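Local coordinates for hemerythrin-like domain-containing protein (Streptococcus mutans, PDB 2QKP), which is of unknown function but carries, in the C-terminal part crystallised here, a PAS-like domain that probably serves as a sensory or regulatory module, at residues 94-99 / 103-108; 55-60 / 123-128; 65-70 / 77-82; 33-36 / 40-43. One frame throughout, in Å; residues are numbered along the deposited sequence.

Interaction 1: residues 94-99 / 103-108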
loop_
_atom_site.group_PDB
_atom_site.type_symbol
_atom_site.label_atom_id
_atom_site.label_comp_id
_atom_site.label_asym_id
_atom_site.label_seq_id
_atom_site.Cartn_x
_atom_site.Cartn_y
_atom_site.Cartn_z
ATOM N N ASN A 94 -0.069 -6.191 15.266
ATOM C CA ASN A 94 -1.211 -6.645 14.462
ATOM C C ASN A 94 -2.388 -7.060 15.354
ATOM O O ASN A 94 -2.187 -7.558 16.482
ATOM C CB ASN A 94 -0.813 -7.837 13.605
ATOM C CG ASN A 94 0.435 -7.583 12.777
ATOM O OD1 ASN A 94 1.490 -8.194 12.999
ATOM N ND2 ASN A 94 0.320 -6.704 11.804
ATOM N N MET A 95 -3.593 -6.787 14.870
ATOM C CA MET A 95 -4.810 -7.330 15.447
ATOM C C MET A 95 -5.778 -7.788 14.347
ATOM O O MET A 95 -5.706 -7.342 13.201
ATOM C CB MET A 95 -5.463 -6.346 16.452
ATOM C CG MET A 95 -5.300 -4.862 16.228
ATOM S SD MET A 95 -3.696 -4.085 16.561
ATOM C CE MET A 95 -3.875 -3.518 18.262
ATOM N N TRP A 96 -6.676 -8.711 14.688
ATOM C CA TRP A 96 -7.633 -9.173 13.694
ATOM C C TRP A 96 -8.929 -9.568 14.397
ATOM O O TRP A 96 -8.911 -9.932 15.585
ATOM C CB TRP A 96 -7.087 -10.349 12.886
ATOM C CG TRP A 96 -6.548 -11.498 13.707
ATOM C CD1 TRP A 96 -7.242 -12.585 14.184
ATOM C CD2 TRP A 96 -5.194 -11.679 14.116
ATOM N NE1 TRP A 96 -6.395 -13.425 14.879
ATOM C CE2 TRP A 96 -5.129 -12.896 14.845
ATOM C CE3 TRP A 96 -4.035 -10.926 13.964
ATOM C CZ2 TRP A 96 -3.942 -13.355 15.417
ATOM C CZ3 TRP A 96 -2.857 -11.401 14.497
ATOM C CH2 TRP A 96 -2.815 -12.605 15.223
ATOM N N PHE A 97 -10.026 -9.463 13.668
ATOM C CA PHE A 97 -11.361 -9.702 14.218
ATOM C C PHE A 97 -12.356 -9.861 13.092
ATOM O O PHE A 97 -12.144 -9.361 11.984
ATOM C CB PHE A 97 -11.789 -8.539 15.138
ATOM C CG PHE A 97 -11.882 -7.193 14.450
ATOM C CD1 PHE A 97 -13.079 -6.765 13.865
ATOM C CD2 PHE A 97 -10.782 -6.342 14.403
ATOM C CE1 PHE A 97 -13.179 -5.506 13.233
ATOM C CE2 PHE A 97 -10.870 -5.089 13.778
ATOM C CZ PHE A 97 -12.066 -4.675 13.189
ATOM N N GLN A 98 -13.460 -10.550 13.391
ATOM C CA GLN A 98 -14.558 -10.726 12.458
ATOM C C GLN A 98 -15.442 -9.482 12.491
ATOM O O GLN A 98 -15.737 -8.965 13.568
ATOM C CB GLN A 98 -15.399 -11.923 12.892
ATOM C CG GLN A 98 -14.852 -13.250 12.498
ATOM C CD GLN A 98 -15.235 -13.631 11.095
ATOM O OE1 GLN A 98 -14.734 -14.621 10.550
ATOM N NE2 GLN A 98 -16.128 -12.848 10.489
ATOM N N SER A 99 -15.838 -8.991 11.320
ATOM C CA SER A 99 -16.832 -7.930 11.232
ATOM C C SER A 99 -18.018 -8.456 10.437
ATOM O O SER A 99 -17.987 -8.462 9.212
ATOM C CB SER A 99 -16.253 -6.689 10.549
ATOM O OG SER A 99 -17.264 -5.697 10.386
ATOM N N GLY A 103 -19.188 -7.798 6.455
ATOM C CA GLY A 103 -18.902 -9.054 5.759
ATOM C C GLY A 103 -17.409 -9.228 5.521
ATOM O O GLY A 103 -16.991 -9.756 4.489
ATOM N N LYS A 104 -16.611 -8.783 6.487
ATOM C CA LYS A 104 -15.153 -8.748 6.346
ATOM C C LYS A 104 -14.528 -9.442 7.533
ATOM O O LYS A 104 -15.087 -9.441 8.643
ATOM C CB LYS A 104 -14.635 -7.302 6.292
ATOM C CG LYS A 104 -14.868 -6.600 4.954
ATOM C CD LYS A 104 -14.416 -5.151 4.940
ATOM C CE LYS A 104 -14.759 -4.541 3.589
ATOM N NZ LYS A 104 -14.162 -3.198 3.374
ATOM N N PHE A 105 -13.367 -10.039 7.306
ATOM C CA PHE A 105 -12.515 -10.436 8.393
ATOM C C PHE A 105 -11.342 -9.474 8.341
ATOM O O PHE A 105 -10.597 -9.462 7.377
ATOM C CB PHE A 105 -12.033 -11.870 8.268
ATOM C CG PHE A 105 -11.432 -12.373 9.517
ATOM C CD1 PHE A 105 -12.233 -12.945 10.506
ATOM C CD2 PHE A 105 -10.092 -12.195 9.777
ATOM C CE1 PHE A 105 -11.673 -13.391 11.690
ATOM C CE2 PHE A 105 -9.528 -12.656 10.974
ATOM C CZ PHE A 105 -10.301 -13.235 11.912
ATOM N N VAL A 106 -11.199 -8.674 9.387
ATOM C CA VAL A 106 -10.327 -7.508 9.330
ATOM C C VAL A 106 -8.966 -7.822 9.928
ATOM O O VAL A 106 -8.879 -8.401 11.018
ATOM C CB VAL A 106 -10.991 -6.329 10.103
ATOM C CG1 VAL A 106 -10.099 -5.060 10.076
ATOM C CG2 VAL A 106 -12.388 -6.014 9.513
ATOM N N TYR A 107 -7.897 -7.443 9.221
ATOM C CA TYR A 107 -6.545 -7.588 9.754
ATOM C C TYR A 107 -5.918 -6.197 9.805
ATOM O O TYR A 107 -5.872 -5.499 8.781
ATOM C CB TYR A 107 -5.727 -8.458 8.791
ATOM C CG TYR A 107 -4.340 -8.803 9.293
ATOM C CD1 TYR A 107 -4.146 -9.875 10.160
ATOM C CD2 TYR A 107 -3.214 -8.092 8.870
ATOM C CE1 TYR A 107 -2.873 -10.217 10.615
ATOM C CE2 TYR A 107 -1.928 -8.419 9.341
ATOM C CZ TYR A 107 -1.771 -9.496 10.195
ATOM O OH TYR A 107 -0.506 -9.866 10.637
ATOM N N VAL A 108 -5.456 -5.799 10.995
ATOM C CA VAL A 108 -5.022 -4.429 11.260
ATOM C C VAL A 108 -3.542 -4.461 11.549
ATOM O O VAL A 108 -3.067 -5.306 12.305
ATOM C CB VAL A 108 -5.759 -3.832 12.502
ATOM C CG1 VAL A 108 -5.338 -2.404 12.741
ATOM C CG2 VAL A 108 -7.261 -3.889 12.327
#

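Interaction 2: residues 55-60 / 123-128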
loop_
_atom_site.group_PDB
_atom_site.type_symbol
_atom_site.label_atom_id
_atom_site.label_comp_id
_atom_site.label_asym_id
_atom_site.label_seq_id
_atom_site.Cartn_x
_atom_site.Cartn_y
_atom_site.Cartn_z
ATOM N N PHE A 55 -12.793 1.497 9.995
ATOM C CA PHE A 55 -12.527 2.467 11.053
ATOM C C PHE A 55 -12.803 3.828 10.463
ATOM O O PHE A 55 -11.978 4.381 9.736
ATOM C CB PHE A 55 -11.072 2.404 11.545
ATOM C CG PHE A 55 -10.713 1.115 12.240
ATOM C CD1 PHE A 55 -11.602 0.506 13.124
ATOM C CD2 PHE A 55 -9.469 0.533 12.039
ATOM C CE1 PHE A 55 -11.264 -0.690 13.775
ATOM C CE2 PHE A 55 -9.118 -0.649 12.693
ATOM C CZ PHE A 55 -10.017 -1.265 13.555
ATOM N N LYS A 56 -13.979 4.355 10.771
ATOM C CA LYS A 56 -14.408 5.609 10.191
ATOM C C LYS A 56 -13.416 6.717 10.508
ATOM O O LYS A 56 -12.997 6.871 11.656
ATOM C CB LYS A 56 -15.776 5.995 10.718
ATOM C CG LYS A 56 -16.790 6.149 9.632
ATOM C CD LYS A 56 -17.496 4.828 9.457
ATOM C CE LYS A 56 -17.803 4.556 8.003
ATOM N NZ LYS A 56 -18.022 3.104 7.791
ATOM N N ARG A 57 -13.028 7.454 9.473
ATOM C CA ARG A 57 -12.261 8.679 9.646
ATOM C C ARG A 57 -13.046 9.755 8.920
ATOM O O ARG A 57 -13.755 9.462 7.951
ATOM C CB ARG A 57 -10.860 8.563 9.029
ATOM C CG ARG A 57 -10.087 7.296 9.387
ATOM C CD ARG A 57 -9.637 7.277 10.830
ATOM N NE ARG A 57 -8.885 6.051 11.111
ATOM C CZ ARG A 57 -8.862 5.408 12.278
ATOM N NH1 ARG A 57 -9.556 5.844 13.321
ATOM N NH2 ARG A 57 -8.127 4.310 12.398
ATOM N N THR A 58 -12.919 10.993 9.374
ATOM C CA THR A 58 -13.586 12.112 8.710
ATOM C C THR A 58 -12.595 13.269 8.495
ATOM O O THR A 58 -11.622 13.392 9.233
ATOM C CB THR A 58 -14.825 12.587 9.505
ATOM O OG1 THR A 58 -14.412 13.108 10.770
ATOM C CG2 THR A 58 -15.795 11.426 9.732
ATOM N N PRO A 59 -12.834 14.113 7.475
ATOM C CA PRO A 59 -11.892 15.213 7.189
ATOM C C PRO A 59 -11.641 16.126 8.394
ATOM O O PRO A 59 -10.581 16.765 8.485
ATOM C CB PRO A 59 -12.596 15.994 6.075
ATOM C CG PRO A 59 -13.451 14.979 5.396
ATOM C CD PRO A 59 -13.944 14.081 6.502
ATOM N N SER A 60 -12.607 16.152 9.311
ATOM C CA SER A 60 -12.591 17.029 10.485
ATOM C C SER A 60 -11.484 16.637 11.444
ATOM O O SER A 60 -10.951 17.475 12.180
ATOM C CB SER A 60 -13.943 16.950 11.205
ATOM O OG SER A 60 -14.985 16.663 10.280
ATOM N N VAL A 123 3.641 6.810 12.723
ATOM C CA VAL A 123 3.024 5.476 12.733
ATOM C C VAL A 123 2.087 5.333 11.539
ATOM O O VAL A 123 1.250 6.206 11.304
ATOM C CB VAL A 123 2.263 5.252 14.018
ATOM C CG1 VAL A 123 1.444 3.969 13.940
ATOM C CG2 VAL A 123 3.261 5.156 15.200
ATOM N N LEU A 124 2.258 4.231 10.803
ATOM C CA LEU A 124 1.430 3.909 9.636
ATOM C C LEU A 124 0.438 2.827 10.054
ATOM O O LEU A 124 0.866 1.761 10.504
ATOM C CB LEU A 124 2.346 3.405 8.502
ATOM C CG LEU A 124 1.703 2.727 7.291
ATOM C CD1 LEU A 124 0.778 3.712 6.588
ATOM C CD2 LEU A 124 2.766 2.220 6.359
ATOM N N GLU A 125 -0.867 3.082 9.908
ATOM C CA GLU A 125 -1.882 2.056 10.165
ATOM C C GLU A 125 -2.503 1.635 8.838
ATOM O O GLU A 125 -2.859 2.494 8.020
ATOM C CB GLU A 125 -2.965 2.585 11.115
ATOM C CG GLU A 125 -4.076 1.555 11.410
ATOM C CD GLU A 125 -5.141 2.054 12.383
ATOM O OE1 GLU A 125 -5.052 3.214 12.851
ATOM O OE2 GLU A 125 -6.053 1.261 12.682
ATOM N N TYR A 126 -2.587 0.331 8.600
ATOM C CA TYR A 126 -3.268 -0.151 7.410
ATOM C C TYR A 126 -4.159 -1.339 7.743
ATOM O O TYR A 126 -3.795 -2.247 8.552
ATOM C CB TYR A 126 -2.283 -0.443 6.261
ATOM C CG TYR A 126 -1.074 -1.308 6.579
ATOM C CD1 TYR A 126 -1.102 -2.685 6.327
ATOM C CD2 TYR A 126 0.104 -0.753 7.094
ATOM C CE1 TYR A 126 0.005 -3.474 6.573
ATOM C CE2 TYR A 126 1.223 -1.531 7.349
ATOM C CZ TYR A 126 1.156 -2.899 7.073
ATOM O OH TYR A 126 2.237 -3.703 7.337
ATOM N N VAL A 127 -5.351 -1.293 7.162
ATOM C CA VAL A 127 -6.399 -2.246 7.472
ATOM C C VAL A 127 -6.759 -2.988 6.180
ATOM O O VAL A 127 -6.990 -2.361 5.140
ATOM C CB VAL A 127 -7.659 -1.523 8.014
ATOM C CG1 VAL A 127 -8.716 -2.506 8.315
ATOM C CG2 VAL A 127 -7.341 -0.652 9.257
ATOM N N GLN A 128 -6.841 -4.316 6.270
ATOM C CA GLN A 128 -7.159 -5.122 5.090
ATOM C C GLN A 128 -8.272 -6.116 5.388
ATOM O O GLN A 128 -8.370 -6.649 6.489
ATOM C CB GLN A 128 -5.929 -5.887 4.644
ATOM C CG GLN A 128 -6.054 -6.546 3.220
ATOM C CD GLN A 128 -4.731 -7.145 2.773
ATOM O OE1 GLN A 128 -3.773 -7.226 3.558
ATOM N NE2 GLN A 128 -4.669 -7.576 1.525
HETATM O O HOH W 1 -7.254 2.361 14.824
#

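Interaction 3: residues 65-70 / 77-82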
loop_
_atom_site.group_PDB
_atom_site.type_symbol
_atom_site.label_atom_id
_atom_site.label_comp_id
_atom_site.label_asym_id
_atom_site.label_seq_id
_atom_site.Cartn_x
_atom_site.Cartn_y
_atom_site.Cartn_z
ATOM N N ASN A 65 -4.323 16.269 16.913
ATOM C CA ASN A 65 -3.558 15.308 17.697
ATOM C C ASN A 65 -4.351 14.009 17.807
ATOM O O ASN A 65 -5.588 14.021 17.879
ATOM C CB ASN A 65 -3.240 15.878 19.091
ATOM C CG ASN A 65 -2.184 15.072 19.841
ATOM O OD1 ASN A 65 -2.403 13.913 20.203
ATOM N ND2 ASN A 65 -1.046 15.706 20.119
ATOM N N VAL A 66 -3.639 12.884 17.790
ATOM C CA VAL A 66 -4.273 11.562 17.794
ATOM C C VAL A 66 -5.181 11.353 19.009
ATOM O O VAL A 66 -6.162 10.614 18.951
ATOM C CB VAL A 66 -3.226 10.404 17.666
ATOM C CG1 VAL A 66 -2.291 10.338 18.874
ATOM C CG2 VAL A 66 -3.926 9.056 17.447
ATOM N N GLU A 67 -4.859 12.043 20.092
ATOM C CA GLU A 67 -5.614 11.940 21.332
ATOM C C GLU A 67 -7.043 12.483 21.228
ATOM O O GLU A 67 -7.868 12.236 22.099
ATOM C CB GLU A 67 -4.811 12.597 22.453
ATOM C CG GLU A 67 -3.393 12.031 22.548
ATOM C CD GLU A 67 -2.610 12.592 23.715
ATOM O OE1 GLU A 67 -3.104 12.493 24.865
ATOM O OE2 GLU A 67 -1.499 13.119 23.482
ATOM N N LEU A 68 -7.343 13.186 20.135
ATOM C CA LEU A 68 -8.693 13.674 19.859
ATOM C C LEU A 68 -9.429 12.812 18.823
ATOM O O LEU A 68 -10.593 13.074 18.499
ATOM C CB LEU A 68 -8.640 15.129 19.382
ATOM C CG LEU A 68 -8.452 16.201 20.460
ATOM C CD1 LEU A 68 -7.948 17.495 19.849
ATOM C CD2 LEU A 68 -9.751 16.442 21.248
ATOM N N CYS A 69 -8.749 11.788 18.315
ATOM C CA CYS A 69 -9.258 10.999 17.196
ATOM C C CYS A 69 -9.857 9.665 17.594
ATOM O O CYS A 69 -10.320 8.915 16.727
ATOM C CB CYS A 69 -8.145 10.769 16.175
ATOM S SG CYS A 69 -7.567 12.304 15.475
ATOM N N HIS A 70 -9.835 9.369 18.894
ATOM C CA HIS A 70 -10.368 8.112 19.428
ATOM C C HIS A 70 -11.088 8.367 20.753
ATOM O O HIS A 70 -10.680 9.247 21.516
ATOM C CB HIS A 70 -9.238 7.110 19.699
ATOM C CG HIS A 70 -8.328 6.878 18.536
ATOM N ND1 HIS A 70 -8.619 5.977 17.533
ATOM C CD2 HIS A 70 -7.122 7.410 18.226
ATOM C CE1 HIS A 70 -7.638 5.980 16.647
ATOM N NE2 HIS A 70 -6.717 6.839 17.045
ATOM N N LYS A 77 -5.255 2.102 24.580
ATOM C CA LYS A 77 -4.614 1.020 23.839
ATOM C C LYS A 77 -3.769 1.565 22.683
ATOM O O LYS A 77 -2.640 1.111 22.459
ATOM C CB LYS A 77 -5.653 0.021 23.317
ATOM C CG LYS A 77 -6.436 -0.724 24.414
ATOM C CD LYS A 77 -7.654 -1.439 23.837
ATOM C CE LYS A 77 -8.591 -1.924 24.957
ATOM N NZ LYS A 77 -9.888 -2.460 24.454
ATOM N N VAL A 78 -4.317 2.533 21.950
ATOM C CA VAL A 78 -3.578 3.188 20.864
ATOM C C VAL A 78 -2.259 3.777 21.402
ATOM O O VAL A 78 -1.210 3.616 20.789
ATOM C CB VAL A 78 -4.445 4.263 20.138
ATOM C CG1 VAL A 78 -3.636 5.023 19.109
ATOM C CG2 VAL A 78 -5.650 3.618 19.462
ATOM N N LYS A 79 -2.303 4.430 22.562
ATOM C CA LYS A 79 -1.095 5.031 23.123
ATOM C C LYS A 79 -0.005 3.991 23.414
ATOM O O LYS A 79 1.176 4.243 23.158
ATOM C CB LYS A 79 -1.424 5.785 24.409
ATOM C CG LYS A 79 -2.234 7.041 24.198
ATOM C CD LYS A 79 -2.751 7.554 25.534
ATOM C CE LYS A 79 -3.122 9.034 25.454
ATOM N NZ LYS A 79 -4.037 9.403 26.589
ATOM N N LYS A 80 -0.397 2.836 23.956
ATOM C CA LYS A 80 0.578 1.793 24.292
ATOM C C LYS A 80 1.216 1.232 23.017
ATOM O O LYS A 80 2.413 0.928 23.006
ATOM C CB LYS A 80 -0.059 0.632 25.058
ATOM C CG LYS A 80 -0.480 0.975 26.487
ATOM C CD LYS A 80 -0.886 -0.270 27.258
ATOM C CE LYS A 80 -2.396 -0.501 27.220
ATOM N NZ LYS A 80 -2.850 -1.355 28.376
ATOM N N VAL A 81 0.394 1.070 21.979
ATOM C CA VAL A 81 0.906 0.660 20.660
ATOM C C VAL A 81 1.935 1.678 20.161
ATOM O O VAL A 81 3.027 1.307 19.714
ATOM C CB VAL A 81 -0.212 0.489 19.601
ATOM C CG1 VAL A 81 0.411 0.276 18.221
ATOM C CG2 VAL A 81 -1.166 -0.666 19.978
ATOM N N PHE A 82 1.587 2.961 20.210
ATOM C CA PHE A 82 2.509 4.008 19.691
ATOM C C PHE A 82 3.820 4.003 20.457
ATOM O O PHE A 82 4.883 4.195 19.884
ATOM C CB PHE A 82 1.879 5.403 19.788
ATOM C CG PHE A 82 0.973 5.747 18.626
ATOM C CD1 PHE A 82 0.132 4.788 18.069
ATOM C CD2 PHE A 82 0.944 7.038 18.118
ATOM C CE1 PHE A 82 -0.731 5.102 16.983
ATOM C CE2 PHE A 82 0.083 7.363 17.047
ATOM C CZ PHE A 82 -0.749 6.388 16.488
#

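Interaction 4: residues 33-36 / 40-43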
loop_
_atom_site.group_PDB
_atom_site.type_symbol
_atom_site.label_atom_id
_atom_site.label_comp_id
_atom_site.label_asym_id
_atom_site.label_seq_id
_atom_site.Cartn_x
_atom_site.Cartn_y
_atom_site.Cartn_z
ATOM N N THR A 33 -3.883 5.049 7.317
ATOM C CA THR A 33 -3.847 6.334 8.040
ATOM C C THR A 33 -2.411 6.574 8.463
ATOM O O THR A 33 -1.659 5.620 8.666
ATOM C CB THR A 33 -4.779 6.416 9.299
ATOM O OG1 THR A 33 -4.182 5.707 10.390
ATOM C CG2 THR A 33 -6.194 5.875 9.022
ATOM N N PHE A 34 -2.021 7.837 8.584
ATOM C CA PHE A 34 -0.665 8.134 9.009
ATOM C C PHE A 34 -0.710 9.209 10.078
ATOM O O PHE A 34 -1.356 10.227 9.903
ATOM C CB PHE A 34 0.164 8.616 7.821
ATOM C CG PHE A 34 1.515 9.091 8.191
ATOM C CD1 PHE A 34 2.487 8.183 8.655
ATOM C CD2 PHE A 34 1.843 10.438 8.073
ATOM C CE1 PHE A 34 3.783 8.618 8.978
ATOM C CE2 PHE A 34 3.134 10.892 8.421
ATOM C CZ PHE A 34 4.100 9.984 8.877
ATOM N N VAL A 35 0.000 8.956 11.169
ATOM C CA VAL A 35 0.165 9.923 12.267
ATOM C C VAL A 35 1.648 10.286 12.339
ATOM O O VAL A 35 2.504 9.393 12.350
ATOM C CB VAL A 35 -0.314 9.288 13.601
ATOM C CG1 VAL A 35 -0.022 10.214 14.773
ATOM C CG2 VAL A 35 -1.792 8.946 13.535
ATOM N N ASN A 36 1.989 11.571 12.372
ATOM C CA ASN A 36 3.416 11.937 12.255
ATOM C C ASN A 36 4.088 11.859 13.623
ATOM O O ASN A 36 3.444 11.500 14.616
ATOM C CB ASN A 36 3.613 13.314 11.597
ATOM C CG ASN A 36 2.974 14.459 12.407
ATOM O OD1 ASN A 36 2.894 14.392 13.636
ATOM N ND2 ASN A 36 2.536 15.518 11.713
ATOM N N ILE A 40 0.276 14.062 15.275
ATOM C CA ILE A 40 -0.779 14.643 14.470
ATOM C C ILE A 40 -1.283 13.646 13.430
ATOM O O ILE A 40 -0.493 13.158 12.617
ATOM C CB ILE A 40 -0.308 15.916 13.749
ATOM C CG1 ILE A 40 0.147 16.984 14.765
ATOM C CG2 ILE A 40 -1.414 16.452 12.859
ATOM C CD1 ILE A 40 -0.921 17.337 15.798
ATOM N N PHE A 41 -2.576 13.362 13.468
ATOM C CA PHE A 41 -3.239 12.567 12.420
ATOM C C PHE A 41 -3.244 13.437 11.168
ATOM O O PHE A 41 -3.960 14.458 11.110
ATOM C CB PHE A 41 -4.644 12.168 12.884
ATOM C CG PHE A 41 -5.488 11.500 11.826
ATOM C CD1 PHE A 41 -6.818 11.840 11.682
ATOM C CD2 PHE A 41 -4.958 10.528 10.981
ATOM C CE1 PHE A 41 -7.622 11.239 10.713
ATOM C CE2 PHE A 41 -5.753 9.926 10.006
ATOM C CZ PHE A 41 -7.088 10.270 9.879
ATOM N N GLN A 42 -2.404 13.086 10.191
ATOM C CA GLN A 42 -2.204 13.937 9.010
ATOM C C GLN A 42 -3.024 13.505 7.825
ATOM O O GLN A 42 -3.365 14.313 6.966
ATOM C CB GLN A 42 -0.765 13.815 8.516
ATOM C CG GLN A 42 0.202 14.797 9.049
ATOM C CD GLN A 42 1.544 14.711 8.365
ATOM O OE1 GLN A 42 2.570 14.950 8.990
ATOM N NE2 GLN A 42 1.554 14.404 7.071
ATOM N N TYR A 43 -3.263 12.198 7.711
ATOM C CA TYR A 43 -3.594 11.644 6.398
ATOM C C TYR A 43 -4.352 10.333 6.478
ATOM O O TYR A 43 -4.015 9.477 7.305
ATOM C CB TYR A 43 -2.276 11.402 5.641
ATOM C CG TYR A 43 -2.414 10.470 4.442
ATOM C CD1 TYR A 43 -2.852 10.960 3.198
ATOM C CD2 TYR A 43 -2.111 9.108 4.548
ATOM C CE1 TYR A 43 -2.973 10.121 2.069
ATOM C CE2 TYR A 43 -2.251 8.253 3.437
ATOM C CZ TYR A 43 -2.694 8.768 2.210
ATOM O OH TYR A 43 -2.784 7.925 1.144
#

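Interaction 1: residues 94-99 / 103-108
In the antiparallel hairpin of strands 92-99 and 104-114, at one edge of the PAS sheet, three hydrogen-bonded pairs, Met95 with Val108, Phe97 with Val106 and Ser99 with Lys104, carry the backbone ladder. Its shortest rung is Val108 N to Met95 O at 2.7 Å. Near the turn, Gly103 and Lys104 both lie opposite Ser99, a G1 beta bulge.

On one face of the hairpin, Val106 sets its CB over the face of the Phe97 ring, 3.9 Å from the centroid and 19° off the normal. The Phe97 ring reaches its cross-strand partner because CG sits between the backbone N and the carbonyl carbon (chi1 61°).

On the other face, the six-membered ring of Trp96 and the ring of Tyr107 run near parallel, at 9°, but are slid so far that they barely overlap; Trp96 CE3 meets Tyr107 CE1 at 3.6 Å. Trp96 CB also rests 3.9 Å from Phe105 CE2. Leu136 of the second subunit packs on Trp96, Phe105 and Tyr107.

The backbone bonds thus fix the register, while the face of Trp96, Phe105 and Tyr107 supplies apolar surface to the second subunit and Val106 and Val108 turn inward to Val54 and Phe55.

Interaction 2: residues 55-60 / 123-128
Glu125 and Val127, on the last strand of the PAS domain's antiparallel sheet, meet Phe55 and Arg57 of the loop that links strand 41-44 to helix 72-86. Here a long connection lies over one face of the sheet, held by a charge pair beside an apolar touch.

Along the strand, Val123 and Leu124 lead to Glu125, whose side chain stretches fully out toward the loop, with CG anti to the backbone N (chi1 179°) and the rest of the chain extended. This brings the carboxylate to Arg57, where OE1 of Glu125 forms a salt bridge with NH2 at 3.3 Å. The pairing is not a flat two-pronged one, since guanidinium and carboxylate planes stand 63° apart. Glu125 OE2 lies in the plane of the guanidinium at its edge, while CB of Phe55 rests over one face of that group, toward its rim. The ring of Phe55 meets the other partner too, CD2 lying 3.6 Å from Glu125 OE2. Arg57 also packs on Thr33 and Phe41 of the neighbouring strands and on His70 of its own connection.

Tyr126 turns to the other face of the sheet, where it packs on Pro29 of the second subunit. Val127 returns to the loop side and places CG2 3.7 Å from Phe55 CD2, its chain crossing that of the phenylalanine at about a right angle. Beyond it, Gln128 is bonded through NE2 to OE1 of Gln128 of the second subunit.

One water bridges the charged groups: it accepts from Arg57 NH2 at 3.2 Å and donates to Glu125 OE2 at 2.7 Å.

Interaction 3: residues 65-70 / 77-82
His70 lays the face of its imidazole against Val78, whose CG2 stands almost exactly over the ring centre, 4.1 Å from the centroid and only 4° off the normal. It is a clean CH-pi contact, and it typifies the way residues 65-70 dock on residues 77-82: through side chains, with no hydrogen bond between the two segments. Val66 fills in from the loop: its CG2 lies in the plane of the His70 ring, at the edge, while its CG1 approaches CE2 of Phe82 at 4.2 Å.

Toward solvent, Glu67 and Lys79 cross at about a right angle, both with extended chains. Their salt bridge is long, OE1 of Glu67 to NZ of Lys79 at 3.7 Å, and the same oxygen is nearer the lysine CE, so its hold is probably loose.

Asn65 shapes the loop: its OD1 accepts from the backbone N of Glu67 on a lone pair at 3.1 Å, an Asx turn that opens the 3-10 segment 66-68.

In the PAS domain, the contact joins the end of the connection after strand 41-44 to helix 72-86, with Leu75 of that helix touching Glu67 and His70, and Arg57 lying beside His70.

Interaction 4: residues 33-36 / 40-43
Asn36 and Gln42 cross at about a right angle where the first hairpin of the PAS sheet, strands 31-36 and 41-44, folds back on itself. Their amide planes are 70° apart. ND2 of Asn36 donates to OE1 of Gln42 at 2.8 Å, meeting a lone pair in the carbonyl plane. Asn36 reaches this place with CG between its backbone N and carbonyl carbon (chi1 62°), and there it lies alongside Ile40, whose CB is 3.5 Å from ND2.

The ring of Phe34 and the amide of Gln42 run side by side and nearly perpendicular, at 87°, with NE2 near the ring plane at its edge. NE2 makes its hydrogen bonds to Tyr15 O and Gln20 OE1 of the second subunit, so this buried amide is well satisfied. On the reverse face Phe41 crosses Thr33, its CE2 3.7 Å from the threonine CB.

Between Phe34 and Val35 the register slips by one: Gln42 and Tyr43 both lie opposite Phe34, a classic beta bulge. Phe34 therefore accepts from Gln42 N and donates to Tyr43 O.

At the turn, Ile40 N bonds to Asn36 OD1 at 3.1 Å, approaching from above the carbonyl plane of that amide.

From the N terminus, interaction 4 comes first and closes the short hairpin of strands 31-36 and 41-44. Interaction 3 then ties the end of the following connection to helix 72-86, and interaction 1 closes the later hairpin of strands 92-99 and 104-114. These three follow in series. Interaction 2 joins the middle of the connection to the last strand, making a long loop that encloses interactions 3 and 1. Strand 120-129 is central to the sheet: it pairs with strand 31-36 beside interaction 4 and with strand 104-114 beside interaction 1. Phe82 touches Val35 and Val123, bringing the helix onto the same face as the loop.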